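Local coordinates for protein glycoside hydrolase family 31 (Trueperella pyogenes, PDB 5I0F) that degrades cycloalternan, probably as a retaining glycoside hydrolase of family 31 whose reaction runs through a covalent glycosyl-enzyme intermediate, at residues A23-L31 and P125-A133; P40-P51 and Q103-L114. All coordinates share one frame; numbering follows the deposited sequence.

Interaction 1. Residues A23-L31 and P125-A133; sequences AIPIAGQSL and PLTPSHWSA. With CA (calcium ion), chain F.
Leu126, near the end of strand 118-126, meets residues 23-31 through one methyl: its CD1 lies 3.6 Å from CG of the Pro25 ring and 3.8 Å from CD2 of Leu31. With CG anti to the backbone N (chi1 -180°), the Leu126 side chain crosses the proline ring at a slant, whereas the two leucines reach toward each other tip to tip. Thr127 contributes its backbone, its carbonyl O accepting from a water that also donates to Pro25 O and accepts from Ser129 OG. The Pro128 ring then lies against Ala27, CB to CB at 4.1 Å, and also touches Asp104. At Ser129 the two segments form a single beta bridge, with Ile26 opposite. Ser129 N donates to Pro25 O at 2.9 Å, and Ala27 N donates to Ser129 O at 2.9 Å. The Ser129 hydroxyl stands beside its own backbone N (chi1 -69°), which brings OG to the shared water and 3.7 Å from CG2 of Ile24. Farther on, in strand 130-132, Trp131 NE1 donates in the ring plane to a second water, to which Gln29 NE2 is weakly bonded, while Lys164 makes a cation-pi contact with the indole. Ala133 ends the segment by giving its carbonyl O to a calcium ion completed by five waters. The linker between the N-terminal domain's sheet and the next sheet is thus held to the 23-31 loop by two backbone hydrogen bonds and a shared water as well as by apolar contacts, with Pro25 O gripped by both an amide and a water.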
# COMPACT_ATOMS: atom_id res chain seq x y z
N ALA A 23 19.22 10.74 11.83
CA ALA A 23 18.98 11.95 11.04
C ALA A 23 18.67 13.14 11.93
O ALA A 23 18.97 14.25 11.54
CB ALA A 23 17.84 11.74 10.04
N ILE A 24 18.04 12.88 13.08
CA ILE A 24 17.86 13.85 14.18
C ILE A 24 18.86 13.43 15.28
O ILE A 24 18.60 12.47 16.03
CB ILE A 24 16.41 13.84 14.74
CG1 ILE A 24 15.38 14.18 13.65
CG2 ILE A 24 16.26 14.75 15.96
CD1 ILE A 24 15.54 15.56 13.03
N PRO A 25 20.03 14.12 15.36
CA PRO A 25 21.06 13.71 16.32
C PRO A 25 20.60 13.76 17.79
O PRO A 25 19.90 14.69 18.19
CB PRO A 25 22.19 14.71 16.06
CG PRO A 25 21.98 15.15 14.66
CD PRO A 25 20.50 15.22 14.51
N ILE A 26 21.00 12.73 18.56
CA ILE A 26 20.64 12.62 19.97
C ILE A 26 21.93 12.70 20.80
O ILE A 26 22.85 11.93 20.59
CB ILE A 26 19.83 11.32 20.26
CG1 ILE A 26 18.49 11.40 19.50
CG2 ILE A 26 19.58 11.14 21.75
CD1 ILE A 26 17.58 10.21 19.71
N ALA A 27 21.96 13.66 21.72
CA ALA A 27 23.10 13.84 22.64
C ALA A 27 23.39 12.55 23.41
O ALA A 27 22.46 11.85 23.82
CB ALA A 27 22.84 14.97 23.61
N GLY A 28 24.67 12.24 23.58
CA GLY A 28 25.10 11.05 24.32
C GLY A 28 25.07 9.73 23.54
O GLY A 28 25.54 8.72 24.06
N GLN A 29 24.51 9.73 22.33
CA GLN A 29 24.48 8.55 21.46
C GLN A 29 25.52 8.77 20.36
O GLN A 29 26.04 9.86 20.22
CB GLN A 29 23.12 8.39 20.80
CG GLN A 29 21.98 7.99 21.71
CD GLN A 29 20.75 7.55 20.92
OE1 GLN A 29 20.77 7.43 19.68
NE2 GLN A 29 19.66 7.30 21.63
N SER A 30 25.80 7.72 19.58
CA SER A 30 26.70 7.85 18.44
C SER A 30 26.01 8.63 17.32
O SER A 30 24.78 8.59 17.20
CB SER A 30 27.14 6.49 17.92
OG SER A 30 26.05 5.83 17.30
N LEU A 31 26.81 9.37 16.56
CA LEU A 31 26.35 10.08 15.37
C LEU A 31 27.28 9.71 14.23
O LEU A 31 28.48 9.98 14.30
CB LEU A 31 26.38 11.59 15.59
CG LEU A 31 25.88 12.44 14.42
CD1 LEU A 31 24.43 12.07 14.07
CD2 LEU A 31 26.01 13.94 14.66
N PRO A 125 24.06 23.07 10.36
CA PRO A 125 23.86 23.12 11.80
C PRO A 125 23.83 21.73 12.44
O PRO A 125 23.30 20.78 11.85
CB PRO A 125 22.49 23.78 11.93
CG PRO A 125 21.76 23.30 10.72
CD PRO A 125 22.79 23.22 9.63
N LEU A 126 24.37 21.63 13.65
CA LEU A 126 24.23 20.45 14.49
C LEU A 126 23.59 20.90 15.81
O LEU A 126 24.20 21.67 16.58
CB LEU A 126 25.60 19.82 14.73
CG LEU A 126 25.65 18.55 15.60
CD1 LEU A 126 24.74 17.48 15.04
CD2 LEU A 126 27.08 18.05 15.71
N THR A 127 22.36 20.46 16.05
CA THR A 127 21.62 20.81 17.26
C THR A 127 21.11 19.53 17.91
O THR A 127 20.01 19.08 17.62
CB THR A 127 20.45 21.76 16.98
OG1 THR A 127 19.58 21.16 16.02
CG2 THR A 127 20.94 23.08 16.44
N PRO A 128 21.93 18.93 18.78
CA PRO A 128 21.56 17.68 19.41
C PRO A 128 20.28 17.78 20.24
O PRO A 128 19.99 18.83 20.83
CB PRO A 128 22.75 17.35 20.30
CG PRO A 128 23.89 18.09 19.72
CD PRO A 128 23.29 19.35 19.16
N SER A 129 19.54 16.68 20.25
CA SER A 129 18.30 16.54 20.97
C SER A 129 18.48 15.66 22.20
O SER A 129 19.43 14.88 22.29
CB SER A 129 17.23 15.92 20.06
OG SER A 129 16.85 16.82 19.02
N HIS A 130 17.56 15.81 23.15
CA HIS A 130 17.48 14.94 24.32
C HIS A 130 16.02 14.73 24.68
O HIS A 130 15.15 15.52 24.30
CB HIS A 130 18.27 15.51 25.51
CG HIS A 130 17.69 16.76 26.10
ND1 HIS A 130 17.91 18.01 25.57
CD2 HIS A 130 16.92 16.95 27.20
CE1 HIS A 130 17.29 18.92 26.30
NE2 HIS A 130 16.68 18.30 27.30
N TRP A 131 15.75 13.64 25.39
CA TRP A 131 14.39 13.32 25.83
C TRP A 131 14.08 14.04 27.14
O TRP A 131 14.85 13.97 28.09
CB TRP A 131 14.20 11.81 25.99
CG TRP A 131 14.21 11.05 24.70
CD1 TRP A 131 15.24 10.31 24.20
CD2 TRP A 131 13.14 10.96 23.75
NE1 TRP A 131 14.89 9.76 23.00
CE2 TRP A 131 13.61 10.14 22.69
CE3 TRP A 131 11.84 11.48 23.68
CZ2 TRP A 131 12.81 9.83 21.57
CZ3 TRP A 131 11.05 11.17 22.57
CH2 TRP A 131 11.55 10.35 21.53
N SER A 132 12.97 14.76 27.16
CA SER A 132 12.56 15.55 28.32
C SER A 132 11.19 15.11 28.82
O SER A 132 10.25 14.96 28.03
CB SER A 132 12.51 17.03 27.96
OG SER A 132 12.06 17.81 29.06
N ALA A 133 11.11 14.91 30.13
CA ALA A 133 9.85 14.64 30.83
C ALA A 133 9.14 15.92 31.27
O ALA A 133 8.10 15.84 31.94
CB ALA A 133 10.11 13.75 32.04
CA CA F . 5.93 14.79 32.35
O HOH W 1 18.68 16.82 16.93
O HOH W 2 16.63 7.73 21.46
O HOH W 3 6.33 15.09 29.79
O HOH W 4 6.10 12.72 31.45
O HOH W 5 3.78 13.84 32.87
O HOH W 6 5.76 16.74 33.81
O HOH W 7 7.17 13.93 34.17

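Interaction 2. Residues P40-P51 and Q103-L114; sequences PCSRMRCFVLWP and QDATYYFEALTL
Phe47 and Tyr108 lie on one face of an antiparallel beta ladder, in which strands 43-49 and 105-113 pair within the sheet of the N-terminal domain. Their rings are almost parallel, planes 7° apart, but slid so far that they barely overlap. Tyr108 has CG between its backbone N and carbonyl carbon (chi1 70°), which swings the ring across toward Phe47; CB of Phe47 sits over its face, 3.8 Å from the centroid, and Tyr108 OH lies over the face of the Phe47 ring, toward its rim. CB of Glu110 meets the edge of that ring, and the extended Glu110 chain runs alongside Arg45, pointing the same way. Their salt bridge joins Arg45 NH1 to Glu110 OE2 at 3.2 Å, the oxygen lying 22° out of the guanidinium plane. Arg43 is layered between Arg45 NH2 on one guanidinium face and CD2 of Leu112 on the other, and its NE donates to a water that in turn donates to Glu110 O.

The other face, with Met44, Cys46, Val48, Tyr107, Phe109 and Ala111, is buried. Met44, bent at chi2 and chi3, lays SD 3.5 Å from CB of Ala111. SG of Cys46 approaches the Phe109 ring obliquely, 4.5 Å from its centroid, and Ile33 and Ala35 of strand 31-37 pack against Phe109, while Tyr107 OH is hydrogen-bonded to NE2 of His4. A beta bulge shifts the register by one residue between Cys41 and Arg43. Within it Ser42 N donates a hydrogen bond to Leu112 O at 2.8 Å.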
# COMPACT_ATOMS: atom_id res chain seq x y z
N PRO A 40 36.14 11.57 -8.07
CA PRO A 40 37.03 10.86 -7.15
C PRO A 40 37.98 11.82 -6.43
O PRO A 40 38.49 12.82 -7.05
CB PRO A 40 37.78 9.91 -8.08
CG PRO A 40 37.86 10.66 -9.38
CD PRO A 40 36.61 11.48 -9.47
N CYS A 41 38.21 11.48 -5.15
CA CYS A 41 38.97 12.27 -4.18
C CYS A 41 39.96 11.39 -3.41
O CYS A 41 39.79 10.18 -3.31
CB CYS A 41 38.02 12.97 -3.20
SG CYS A 41 37.07 14.31 -3.96
N SER A 42 41.02 12.01 -2.90
CA SER A 42 42.03 11.31 -2.12
C SER A 42 41.79 11.45 -0.62
O SER A 42 42.29 10.63 0.15
CB SER A 42 43.43 11.83 -2.47
OG SER A 42 43.53 13.20 -2.14
N ARG A 43 41.03 12.46 -0.21
CA ARG A 43 40.84 12.78 1.20
C ARG A 43 39.53 13.56 1.37
O ARG A 43 39.15 14.34 0.51
CB ARG A 43 42.02 13.63 1.68
CG ARG A 43 42.07 13.95 3.16
CD ARG A 43 43.31 14.77 3.52
NE ARG A 43 43.22 16.15 3.02
CZ ARG A 43 44.24 16.90 2.56
NH1 ARG A 43 45.49 16.44 2.48
NH2 ARG A 43 43.99 18.15 2.14
N MET A 44 38.87 13.33 2.49
CA MET A 44 37.74 14.10 2.93
C MET A 44 37.80 14.27 4.44
O MET A 44 38.02 13.28 5.17
CB MET A 44 36.46 13.36 2.58
CG MET A 44 35.84 13.77 1.27
SD MET A 44 34.78 15.20 1.56
CE MET A 44 33.36 14.34 2.23
N ARG A 45 37.59 15.49 4.91
CA ARG A 45 37.56 15.77 6.34
C ARG A 45 36.31 16.52 6.72
O ARG A 45 35.77 17.31 5.95
CB ARG A 45 38.82 16.55 6.76
CG ARG A 45 40.08 15.73 6.54
CD ARG A 45 41.37 16.38 6.98
NE ARG A 45 41.54 17.72 6.44
CZ ARG A 45 42.71 18.31 6.19
NH1 ARG A 45 42.70 19.55 5.70
NH2 ARG A 45 43.88 17.69 6.39
N CYS A 46 35.81 16.22 7.92
CA CYS A 46 34.67 16.92 8.50
C CYS A 46 35.18 17.81 9.63
O CYS A 46 35.77 17.31 10.60
CB CYS A 46 33.66 15.92 9.05
SG CYS A 46 32.18 16.70 9.71
N PHE A 47 34.95 19.11 9.51
CA PHE A 47 35.30 20.07 10.55
C PHE A 47 34.06 20.40 11.37
O PHE A 47 33.07 20.88 10.81
CB PHE A 47 35.81 21.37 9.91
CG PHE A 47 37.14 21.24 9.23
CD1 PHE A 47 37.22 20.71 7.95
CD2 PHE A 47 38.31 21.64 9.87
CE1 PHE A 47 38.45 20.60 7.32
CE2 PHE A 47 39.54 21.52 9.24
CZ PHE A 47 39.61 21.00 7.96
N VAL A 48 34.10 20.12 12.68
CA VAL A 48 32.97 20.37 13.57
C VAL A 48 33.38 21.49 14.53
O VAL A 48 34.33 21.34 15.30
CB VAL A 48 32.55 19.11 14.36
CG1 VAL A 48 31.28 19.38 15.17
CG2 VAL A 48 32.33 17.92 13.45
N LEU A 49 32.65 22.61 14.49
CA LEU A 49 32.94 23.78 15.31
C LEU A 49 31.97 23.85 16.52
O LEU A 49 30.83 24.28 16.40
CB LEU A 49 32.87 25.06 14.46
CG LEU A 49 33.50 25.04 13.05
CD1 LEU A 49 33.23 26.34 12.29
CD2 LEU A 49 35.00 24.74 13.09
N TRP A 50 32.46 23.39 17.67
CA TRP A 50 31.73 23.48 18.95
C TRP A 50 31.93 24.90 19.55
O TRP A 50 32.85 25.62 19.15
CB TRP A 50 32.23 22.42 19.95
CG TRP A 50 32.43 21.02 19.40
CD1 TRP A 50 33.60 20.46 18.94
CD2 TRP A 50 31.43 20.02 19.28
NE1 TRP A 50 33.37 19.16 18.53
CE2 TRP A 50 32.05 18.86 18.74
CE3 TRP A 50 30.07 19.97 19.58
CZ2 TRP A 50 31.36 17.69 18.49
CZ3 TRP A 50 29.38 18.82 19.33
CH2 TRP A 50 30.03 17.69 18.78
N PRO A 51 31.08 25.31 20.53
CA PRO A 51 31.19 26.68 21.05
C PRO A 51 32.62 27.08 21.46
O PRO A 51 33.08 28.15 21.06
CB PRO A 51 30.26 26.66 22.27
CG PRO A 51 29.27 25.58 21.97
CD PRO A 51 30.09 24.52 21.29
N GLN A 103 25.94 19.98 22.97
CA GLN A 103 26.29 21.37 22.67
C GLN A 103 25.97 21.60 21.20
O GLN A 103 26.22 20.71 20.37
CB GLN A 103 27.78 21.64 22.92
CG GLN A 103 28.29 21.27 24.31
CD GLN A 103 29.80 21.45 24.46
OE1 GLN A 103 30.47 21.96 23.56
NE2 GLN A 103 30.34 21.03 25.61
N ASP A 104 25.40 22.75 20.88
CA ASP A 104 25.14 23.09 19.48
C ASP A 104 26.45 23.41 18.76
O ASP A 104 27.42 23.87 19.36
CB ASP A 104 24.17 24.25 19.35
CG ASP A 104 22.78 23.91 19.85
OD1 ASP A 104 22.50 22.72 20.08
OD2 ASP A 104 21.99 24.86 20.02
N ALA A 105 26.46 23.12 17.46
CA ALA A 105 27.66 23.25 16.64
C ALA A 105 27.29 23.53 15.20
O ALA A 105 26.11 23.55 14.83
CB ALA A 105 28.49 21.97 16.74
N THR A 106 28.32 23.74 14.40
CA THR A 106 28.16 23.79 12.96
C THR A 106 29.22 22.86 12.37
O THR A 106 30.24 22.59 13.02
CB THR A 106 28.27 25.25 12.47
OG1 THR A 106 27.89 25.32 11.10
CG2 THR A 106 29.66 25.78 12.60
N TYR A 107 28.99 22.32 11.18
CA TYR A 107 30.00 21.49 10.53
C TYR A 107 30.05 21.72 9.03
O TYR A 107 29.09 22.20 8.44
CB TYR A 107 29.83 19.98 10.86
CG TYR A 107 28.51 19.38 10.39
CD1 TYR A 107 27.37 19.48 11.17
CD2 TYR A 107 28.41 18.73 9.17
CE1 TYR A 107 26.15 18.96 10.73
CE2 TYR A 107 27.20 18.20 8.72
CZ TYR A 107 26.07 18.31 9.51
OH TYR A 107 24.86 17.80 9.06
N TYR A 108 31.20 21.40 8.45
CA TYR A 108 31.38 21.46 7.01
C TYR A 108 32.41 20.42 6.58
O TYR A 108 33.13 19.86 7.42
CB TYR A 108 31.76 22.87 6.56
CG TYR A 108 33.16 23.34 6.95
CD1 TYR A 108 34.25 23.11 6.12
CD2 TYR A 108 33.38 24.05 8.14
CE1 TYR A 108 35.52 23.54 6.46
CE2 TYR A 108 34.65 24.49 8.49
CZ TYR A 108 35.71 24.23 7.64
OH TYR A 108 36.97 24.64 7.96
N PHE A 109 32.46 20.18 5.28
CA PHE A 109 33.34 19.17 4.71
C PHE A 109 34.36 19.81 3.79
O PHE A 109 34.07 20.81 3.15
CB PHE A 109 32.53 18.15 3.94
CG PHE A 109 31.49 17.46 4.77
CD1 PHE A 109 31.82 16.35 5.54
CD2 PHE A 109 30.19 17.94 4.80
CE1 PHE A 109 30.84 15.72 6.31
CE2 PHE A 109 29.23 17.34 5.58
CZ PHE A 109 29.55 16.22 6.33
N GLU A 110 35.53 19.19 3.72
CA GLU A 110 36.58 19.61 2.83
C GLU A 110 37.19 18.39 2.16
O GLU A 110 37.64 17.46 2.84
CB GLU A 110 37.62 20.38 3.63
CG GLU A 110 38.52 21.27 2.83
CD GLU A 110 39.64 21.84 3.68
OE1 GLU A 110 39.48 22.96 4.17
OE2 GLU A 110 40.64 21.13 3.88
N ALA A 111 37.22 18.39 0.82
CA ALA A 111 37.77 17.27 0.05
C ALA A 111 38.97 17.72 -0.77
O ALA A 111 39.04 18.88 -1.17
CB ALA A 111 36.71 16.71 -0.89
N LEU A 112 39.89 16.79 -1.02
CA LEU A 112 40.98 16.99 -1.98
C LEU A 112 40.75 16.03 -3.16
O LEU A 112 40.73 14.80 -2.99
CB LEU A 112 42.33 16.74 -1.33
CG LEU A 112 43.57 17.11 -2.16
CD1 LEU A 112 43.65 18.61 -2.40
CD2 LEU A 112 44.83 16.61 -1.47
N THR A 113 40.57 16.61 -4.35
CA THR A 113 40.29 15.82 -5.54
C THR A 113 41.58 15.18 -5.99
O THR A 113 42.66 15.65 -5.62
CB THR A 113 39.71 16.67 -6.69
OG1 THR A 113 40.72 17.54 -7.21
CG2 THR A 113 38.49 17.49 -6.19
N LEU A 114 41.47 14.16 -6.82
CA LEU A 114 42.66 13.51 -7.36
C LEU A 114 43.59 14.41 -8.16
O LEU A 114 44.79 14.16 -8.21
CB LEU A 114 42.28 12.30 -8.21
CG LEU A 114 41.62 11.15 -7.44
CD1 LEU A 114 41.42 9.97 -8.38
CD2 LEU A 114 42.44 10.73 -6.23
O HOH W 8 44.66 14.10 -4.36
O HOH W 9 40.42 17.52 3.45

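Interactions 1 and 2 share the N-terminal sheet, where strands 118-126 and 105-113 are neighbours, and they meet at a probable hydrogen bond from Ala105 N to Leu126 O. Interaction 2 is a long, regular ladder with a buried apolar face and a more exposed face bearing aromatic rings and charges. Interaction 1 is smaller and largely buried; no salt bridge joins its segments, and a single bridge, a well-held water, a weaker water link and proline and leucine contacts hold a loop against the chain as it leaves that sheet for the next one. Their ends pack together through Pro128 CD and Gln103 O, 3.4 Å apart, where the loop before strand 105-113 packs against the one after strand 118-126.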